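Local coordinates for protein quinone oxidoreductase (PDB 1QOR) that catalyses the NADPH-dependent one-electron reduction of quinones to semiquinones, working as a homodimer of the zinc-containing alcohol dehydrogenase family, at residues Val33-Ile38 with Ala94-His99; Tyr129-Lys134 with Thr262-Gln267. All coordinates share one frame; numbering follows the deposited sequence.

Contact 1: Val33-Ile38 with Ala94-His99; sequences VENKAI and AYSSVH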
loop_
_atom_site.group_PDB
_atom_site.type_symbol
_atom_site.label_atom_id
_atom_site.label_comp_id
_atom_site.label_asym_id
_atom_site.label_seq_id
_atom_site.Cartn_x
_atom_site.Cartn_y
_atom_site.Cartn_z
ATOM N N VAL A 33 28.900 -4.974 25.540
ATOM C CA VAL A 33 29.847 -4.413 24.576
ATOM C C VAL A 33 30.401 -3.075 24.982
ATOM O O VAL A 33 29.672 -2.216 25.469
ATOM C CB VAL A 33 29.165 -4.273 23.179
ATOM C CG1 VAL A 33 30.038 -3.528 22.188
ATOM C CG2 VAL A 33 28.770 -5.648 22.653
ATOM N N GLU A 34 31.710 -2.932 24.886
ATOM C CA GLU A 34 32.318 -1.653 25.190
ATOM C C GLU A 34 32.263 -0.971 23.821
ATOM O O GLU A 34 32.944 -1.423 22.868
ATOM C CB GLU A 34 33.773 -1.813 25.584
ATOM C CG GLU A 34 34.060 -2.475 26.907
ATOM C CD GLU A 34 35.563 -2.705 27.050
ATOM O OE1 GLU A 34 36.338 -1.702 27.064
ATOM O OE2 GLU A 34 35.974 -3.895 27.057
ATOM N N ASN A 35 31.457 0.084 23.711
ATOM C CA ASN A 35 31.267 0.779 22.449
ATOM C C ASN A 35 32.466 1.626 22.050
ATOM O O ASN A 35 33.021 2.328 22.876
ATOM C CB ASN A 35 29.977 1.602 22.491
ATOM C CG ASN A 35 28.697 0.719 22.520
ATOM O OD1 ASN A 35 27.654 1.161 22.999
ATOM N ND2 ASN A 35 28.777 -0.500 22.008
ATOM N N LYS A 36 32.870 1.509 20.783
ATOM C CA LYS A 36 34.020 2.248 20.201
ATOM C C LYS A 36 33.519 3.335 19.269
ATOM O O LYS A 36 34.151 4.386 19.123
ATOM C CB LYS A 36 34.895 1.303 19.381
ATOM C CG LYS A 36 35.428 0.117 20.171
ATOM C CD LYS A 36 36.318 0.668 21.228
ATOM C CE LYS A 36 36.849 -0.392 22.124
ATOM N NZ LYS A 36 37.665 0.309 23.174
ATOM N N ALA A 37 32.402 3.048 18.601
ATOM C CA ALA A 37 31.770 4.003 17.691
ATOM C C ALA A 37 30.245 3.800 17.810
ATOM O O ALA A 37 29.776 2.667 17.874
ATOM C CB ALA A 37 32.265 3.791 16.248
ATOM N N ILE A 38 29.499 4.902 17.839
ATOM C CA ILE A 38 28.037 4.886 18.001
ATOM C C ILE A 38 27.345 5.583 16.813
ATOM O O ILE A 38 27.653 6.738 16.504
ATOM C CB ILE A 38 27.649 5.671 19.323
ATOM C CG1 ILE A 38 28.377 5.056 20.534
ATOM C CG2 ILE A 38 26.099 5.715 19.540
ATOM C CD1 ILE A 38 28.298 5.910 21.796
ATOM N N ALA A 94 22.085 2.630 23.168
ATOM C CA ALA A 94 23.374 2.501 22.462
ATOM C C ALA A 94 24.240 3.762 22.599
ATOM O O ALA A 94 25.461 3.685 22.376
ATOM C CB ALA A 94 23.181 2.130 21.014
ATOM N N TYR A 95 23.625 4.909 22.933
ATOM C CA TYR A 95 24.383 6.153 23.167
ATOM C C TYR A 95 25.021 5.966 24.561
ATOM O O TYR A 95 24.568 6.573 25.567
ATOM C CB TYR A 95 23.472 7.385 23.242
ATOM C CG TYR A 95 23.038 8.034 21.941
ATOM C CD1 TYR A 95 22.932 7.303 20.750
ATOM C CD2 TYR A 95 22.658 9.369 21.923
ATOM C CE1 TYR A 95 22.451 7.899 19.584
ATOM C CE2 TYR A 95 22.163 9.969 20.771
ATOM C CZ TYR A 95 22.065 9.224 19.617
ATOM O OH TYR A 95 21.521 9.796 18.501
ATOM N N SER A 96 26.034 5.105 24.635
ATOM C CA SER A 96 26.686 4.796 25.891
ATOM C C SER A 96 28.017 4.140 25.610
ATOM O O SER A 96 28.229 3.549 24.532
ATOM C CB SER A 96 25.829 3.818 26.677
ATOM O OG SER A 96 25.681 2.610 25.952
ATOM N N SER A 97 28.886 4.153 26.612
ATOM C CA SER A 97 30.193 3.544 26.461
ATOM C C SER A 97 30.145 2.031 26.652
ATOM O O SER A 97 30.992 1.326 26.134
ATOM C CB SER A 97 31.213 4.238 27.379
ATOM O OG SER A 97 30.848 4.157 28.744
ATOM N N VAL A 98 29.109 1.522 27.307
ATOM C CA VAL A 98 28.950 0.075 27.538
ATOM C C VAL A 98 27.450 -0.191 27.447
ATOM O O VAL A 98 26.649 0.504 28.102
ATOM C CB VAL A 98 29.380 -0.347 28.993
ATOM C CG1 VAL A 98 29.396 -1.868 29.148
ATOM C CG2 VAL A 98 30.732 0.271 29.359
ATOM N N HIS A 99 27.054 -1.211 26.692
ATOM C CA HIS A 99 25.640 -1.505 26.541
ATOM C C HIS A 99 25.428 -3.014 26.499
ATOM O O HIS A 99 26.305 -3.757 26.058
ATOM C CB HIS A 99 25.113 -0.812 25.256
ATOM C CG HIS A 99 23.606 -0.782 25.136
ATOM N ND1 HIS A 99 22.770 -0.511 26.202
ATOM C CD2 HIS A 99 22.794 -0.964 24.065
ATOM C CE1 HIS A 99 21.513 -0.525 25.791
ATOM N NE2 HIS A 99 21.499 -0.797 24.497
HETATM O O HOH W 1 33.736 2.377 25.594
#
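A short antiparallel strand pairing in the GroES-like domain joins Val-33 and Glu-34 to His-99 and Val-98. Val-33 and His-99 form the hydrogen-bonded pair. Val-33 N donates to His-99 O at 2.9 Å, almost straight at 165°. His-99 N returns a bond to Val-33 O at 3.1 Å. Glu-34 and Val-98 follow as a non-hydrogen-bonded pair, where the backbones come close enough for Val-98 CA to lie 3.2 Å from Val-33 O in a CA-H...O contact. The next bond, Asn-35 N to Ser-97 O at 2.8 Å, is more bent, and its donor sits above the carbonyl plane. A water also donates to Ser-97 O and to Asn-35 O, and so bridges the two segments. Beyond the corner at Lys-36, Ile-38 turns back to the loop. With CG1 anti to the carbonyl carbon (chi1 -56°), it brings CD1 to 3.6 Å from Ser-96 O. Its CG2 meets Tyr-95 CD1 obliquely at 3.7 Å. Tyr-95 is the centre of an inverse gamma turn, and its hydroxyl bonds Asp-44 of the NADP-binding site. Strand 65-72 pairs with the other edge of strand 30-35. Lys-36 and Ala-37 both face its Ala-66, a classic beta bulge, and Ile-38 pairs on to Leu-325 of strand 324-326.

Contact 2: Tyr129-Lys134 with Thr262-Gln267; sequences YYLLRK and TRPSLQ. With NDP (NADPH dihydro-nicotinamide-adenine-dinucleotide phosphate), chain D; SO4 (sulfate ion), chain C.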
loop_
_atom_site.group_PDB
_atom_site.type_symbol
_atom_site.label_atom_id
_atom_site.label_comp_id
_atom_site.label_asym_id
_atom_site.label_seq_id
_atom_site.Cartn_x
_atom_site.Cartn_y
_atom_site.Cartn_z
ATOM N N TYR A 129 19.364 -2.325 2.068
ATOM C CA TYR A 129 19.237 -3.665 1.557
ATOM C C TYR A 129 17.768 -4.129 1.463
ATOM O O TYR A 129 17.343 -4.610 0.393
ATOM C CB TYR A 129 20.057 -4.647 2.410
ATOM C CG TYR A 129 19.826 -6.105 2.057
ATOM C CD1 TYR A 129 20.415 -6.675 0.933
ATOM C CD2 TYR A 129 19.003 -6.914 2.858
ATOM C CE1 TYR A 129 20.216 -7.985 0.616
ATOM C CE2 TYR A 129 18.792 -8.253 2.552
ATOM C CZ TYR A 129 19.414 -8.768 1.440
ATOM O OH TYR A 129 19.324 -10.108 1.201
ATOM N N TYR A 130 16.984 -4.037 2.546
ATOM C CA TYR A 130 15.610 -4.553 2.414
ATOM C C TYR A 130 14.781 -3.669 1.482
ATOM O O TYR A 130 13.969 -4.160 0.700
ATOM C CB TYR A 130 14.908 -4.808 3.771
ATOM C CG TYR A 130 14.245 -3.593 4.392
ATOM C CD1 TYR A 130 13.053 -3.074 3.887
ATOM C CD2 TYR A 130 14.799 -2.983 5.517
ATOM C CE1 TYR A 130 12.428 -1.953 4.517
ATOM C CE2 TYR A 130 14.197 -1.888 6.127
ATOM C CZ TYR A 130 13.013 -1.372 5.636
ATOM O OH TYR A 130 12.433 -0.273 6.294
ATOM N N LEU A 131 14.997 -2.367 1.538
ATOM C CA LEU A 131 14.283 -1.474 0.638
ATOM C C LEU A 131 14.441 -1.789 -0.872
ATOM O O LEU A 131 13.452 -1.881 -1.583
ATOM C CB LEU A 131 14.737 -0.047 0.880
ATOM C CG LEU A 131 14.213 0.684 2.112
ATOM C CD1 LEU A 131 14.800 2.093 2.129
ATOM C CD2 LEU A 131 12.694 0.737 2.079
ATOM N N LEU A 132 15.670 -2.015 -1.341
ATOM C CA LEU A 132 15.966 -2.246 -2.770
ATOM C C LEU A 132 15.897 -3.687 -3.240
ATOM O O LEU A 132 15.888 -3.967 -4.466
ATOM C CB LEU A 132 17.362 -1.708 -3.093
ATOM C CG LEU A 132 17.635 -0.235 -2.769
ATOM C CD1 LEU A 132 18.971 0.203 -3.359
ATOM C CD2 LEU A 132 16.551 0.613 -3.358
ATOM N N ARG A 133 15.930 -4.603 -2.273
ATOM C CA ARG A 133 15.901 -6.008 -2.578
ATOM C C ARG A 133 14.648 -6.731 -2.085
ATOM O O ARG A 133 14.276 -7.722 -2.674
ATOM C CB ARG A 133 17.140 -6.685 -1.987
ATOM C CG ARG A 133 18.493 -5.912 -2.212
ATOM C CD ARG A 133 19.111 -6.264 -3.550
ATOM N NE ARG A 133 18.339 -5.657 -4.610
ATOM C CZ ARG A 133 18.067 -6.200 -5.799
ATOM N NH1 ARG A 133 18.533 -7.410 -6.129
ATOM N NH2 ARG A 133 17.233 -5.547 -6.605
ATOM N N LYS A 134 13.969 -6.241 -1.054
ATOM C CA LYS A 134 12.802 -6.959 -0.536
ATOM C C LYS A 134 11.472 -6.239 -0.686
ATOM O O LYS A 134 10.498 -6.823 -1.137
ATOM C CB LYS A 134 12.984 -7.281 0.953
ATOM C CG LYS A 134 14.280 -7.959 1.345
ATOM C CD LYS A 134 14.458 -9.262 0.632
ATOM C CE LYS A 134 15.416 -10.184 1.416
ATOM N NZ LYS A 134 15.947 -11.287 0.536
ATOM N N THR A 262 3.203 1.485 1.318
ATOM C CA THR A 262 3.619 0.649 2.424
ATOM C C THR A 262 4.453 1.551 3.284
ATOM O O THR A 262 4.970 2.557 2.789
ATOM C CB THR A 262 4.433 -0.578 1.978
ATOM O OG1 THR A 262 4.774 -1.373 3.131
ATOM C CG2 THR A 262 5.727 -0.151 1.232
ATOM N N ARG A 263 4.413 1.313 4.600
ATOM C CA ARG A 263 5.187 2.117 5.542
ATOM C C ARG A 263 5.988 1.090 6.353
ATOM O O ARG A 263 5.555 0.641 7.408
ATOM C CB ARG A 263 4.266 2.949 6.425
ATOM C CG ARG A 263 4.923 4.213 6.968
ATOM C CD ARG A 263 6.287 3.937 7.667
ATOM N NE ARG A 263 6.925 5.173 8.132
ATOM C CZ ARG A 263 8.125 5.229 8.704
ATOM N NH1 ARG A 263 8.847 4.122 8.880
ATOM N NH2 ARG A 263 8.579 6.392 9.150
ATOM N N PRO A 264 7.178 0.712 5.855
ATOM C CA PRO A 264 8.040 -0.279 6.513
ATOM C C PRO A 264 9.002 0.244 7.591
ATOM O O PRO A 264 9.274 1.448 7.701
ATOM C CB PRO A 264 8.820 -0.858 5.328
ATOM C CG PRO A 264 9.117 0.399 4.538
ATOM C CD PRO A 264 7.813 1.205 4.607
ATOM N N SER A 265 9.506 -0.699 8.381
ATOM C CA SER A 265 10.479 -0.406 9.413
ATOM C C SER A 265 11.429 -1.602 9.378
ATOM O O SER A 265 11.113 -2.652 8.803
ATOM C CB SER A 265 9.824 -0.234 10.796
ATOM O OG SER A 265 9.440 -1.490 11.312
ATOM N N LEU A 266 12.619 -1.410 9.932
ATOM C CA LEU A 266 13.629 -2.457 10.000
ATOM C C LEU A 266 13.111 -3.703 10.718
ATOM O O LEU A 266 13.441 -4.845 10.309
ATOM C CB LEU A 266 14.851 -1.940 10.757
ATOM C CG LEU A 266 16.215 -2.046 10.084
ATOM C CD1 LEU A 266 17.275 -2.132 11.161
ATOM C CD2 LEU A 266 16.304 -3.254 9.202
ATOM N N GLN A 267 12.350 -3.497 11.802
ATOM C CA GLN A 267 11.795 -4.610 12.567
ATOM C C GLN A 267 10.875 -5.479 11.726
ATOM O O GLN A 267 10.738 -6.661 12.016
ATOM C CB GLN A 267 10.968 -4.139 13.748
ATOM C CG GLN A 267 11.609 -3.118 14.587
ATOM C CD GLN A 267 11.388 -1.736 14.028
ATOM O OE1 GLN A 267 12.348 -1.079 13.551
ATOM N NE2 GLN A 267 10.121 -1.269 14.063
HETATM P PA NDP D . 19.617 11.833 6.958
HETATM O O1A NDP D . 21.075 11.836 7.243
HETATM O O2A NDP D . 19.160 11.401 5.611
HETATM O O5B NDP D . 18.977 13.191 7.344
HETATM C C5B NDP D . 17.675 13.561 6.973
HETATM C C4B NDP D . 17.742 14.336 5.692
HETATM O O4B NDP D . 16.374 14.394 5.311
HETATM C C3B NDP D . 18.201 15.799 5.775
HETATM O O3B NDP D . 19.651 15.858 5.719
HETATM C C2B NDP D . 17.388 16.461 4.674
HETATM O O2B NDP D . 18.165 16.451 3.483
HETATM C C1B NDP D . 16.081 15.561 4.555
HETATM N N9A NDP D . 14.986 16.437 5.000
HETATM C C8A NDP D . 13.974 16.910 4.273
HETATM N N7A NDP D . 13.211 17.713 5.025
HETATM C C5A NDP D . 13.787 17.709 6.206
HETATM C C6A NDP D . 13.355 18.436 7.309
HETATM N N6A NDP D . 12.286 19.222 7.284
HETATM N N1A NDP D . 14.096 18.307 8.410
HETATM C C2A NDP D . 15.205 17.519 8.470
HETATM N N3A NDP D . 15.613 16.829 7.402
HETATM C C4A NDP D . 14.902 16.926 6.241
HETATM O O3 NDP D . 19.064 10.765 7.997
HETATM P PN NDP D . 19.154 9.196 8.166
HETATM O O1N NDP D . 20.006 8.555 7.100
HETATM O O2N NDP D . 19.441 8.888 9.618
HETATM O O5D NDP D . 17.573 8.830 7.887
HETATM C C5D NDP D . 16.858 9.161 6.704
HETATM C C4D NDP D . 15.401 8.876 6.860
HETATM O O4D NDP D . 15.167 7.450 6.877
HETATM C C3D NDP D . 14.804 9.429 8.148
HETATM O O3D NDP D . 13.509 9.981 7.890
HETATM C C2D NDP D . 14.720 8.158 9.021
HETATM O O2D NDP D . 13.759 8.288 10.039
HETATM C C1D NDP D . 14.320 7.093 8.042
HETATM N N1N NDP D . 14.720 5.674 8.243
HETATM C C2N NDP D . 13.780 4.683 8.110
HETATM C C3N NDP D . 14.177 3.370 8.291
HETATM C C7N NDP D . 13.184 2.228 8.119
HETATM O O7N NDP D . 13.535 1.060 8.232
HETATM N N7N NDP D . 11.954 2.606 7.838
HETATM C C4N NDP D . 15.488 3.039 8.591
HETATM C C5N NDP D . 16.435 4.063 8.719
HETATM C C6N NDP D . 16.033 5.378 8.550
HETATM P P2B NDP D . 17.959 17.619 2.314
HETATM O O1X NDP D . 18.729 17.116 1.155
HETATM O O2X NDP D . 16.514 17.678 2.063
HETATM O O3X NDP D . 18.495 18.837 2.951
HETATM S S SO4 C . 11.906 5.368 11.001
HETATM O O1 SO4 C . 11.084 6.445 11.166
HETATM O O2 SO4 C . 13.313 5.784 11.147
HETATM O O3 SO4 C . 11.486 4.592 9.897
HETATM O O4 SO4 C . 11.813 4.340 11.870
#
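Tyr-130 projects from helix 115-135 and sets its phenol end into a hollow lined by Pro-264, Ser-265 and Leu-266. Its CG lies between the backbone N and the carbonyl carbon (chi1 84°), which sends the ring out to the loop. The proline ring is the bump on one flank: Pro-264 CB meets Tyr-130 CE1 at 3.9 Å, obliquely. Leu-266 fills the other flank, with CD2 4.0 Å from Tyr-130 CE2. Leu-131 CD2 adds a looser touch on Pro-264 CG at 4.4 Å. At the ring edge, in plane, Tyr-130 OH donates to O7N of the NADPH carboxamide at 2.6 Å. The same carboxamide gives N7N to Pro-264 O at 2.9 Å. That carbonyl also accepts from Arg-263 NH1, which binds a sulfate ion at O3 as well. An alanine in place of Tyr-130 would probably leave O7N without this donor and open a gap between Pro-264 and Leu-266. Ser-258 of the second subunit bonds Ser-265 N and packs on Pro-264. A helix side chain and a loop after the last strand of a Rossmann sheet thus hold the nicotinamide carboxamide at both ends, as part of the NADPH pocket.

From the N terminus, contact 1 comes first. It closes a loop of 55 residues that carries helix 42-49 and strands 65-72 and 84-87, all within the GroES-like domain. Contact 2 opens later and closes a much longer loop of 127 residues, which holds the first five strands, in chain order, of the parallel nucleotide-binding sheet. The two loops lie in series and neither nest nor cross. The contact centres lie about 26 Å apart, on opposite sides of the chain's centre. Helix 115-135 links them: Ala-119 touches Ala-37 near its start, while 129-134 carries contact 2 near its end. Contact 1 ties strands within one domain; contact 2 ties the end of this helix to the loop after strand 260-262 of the nucleotide-binding sheet.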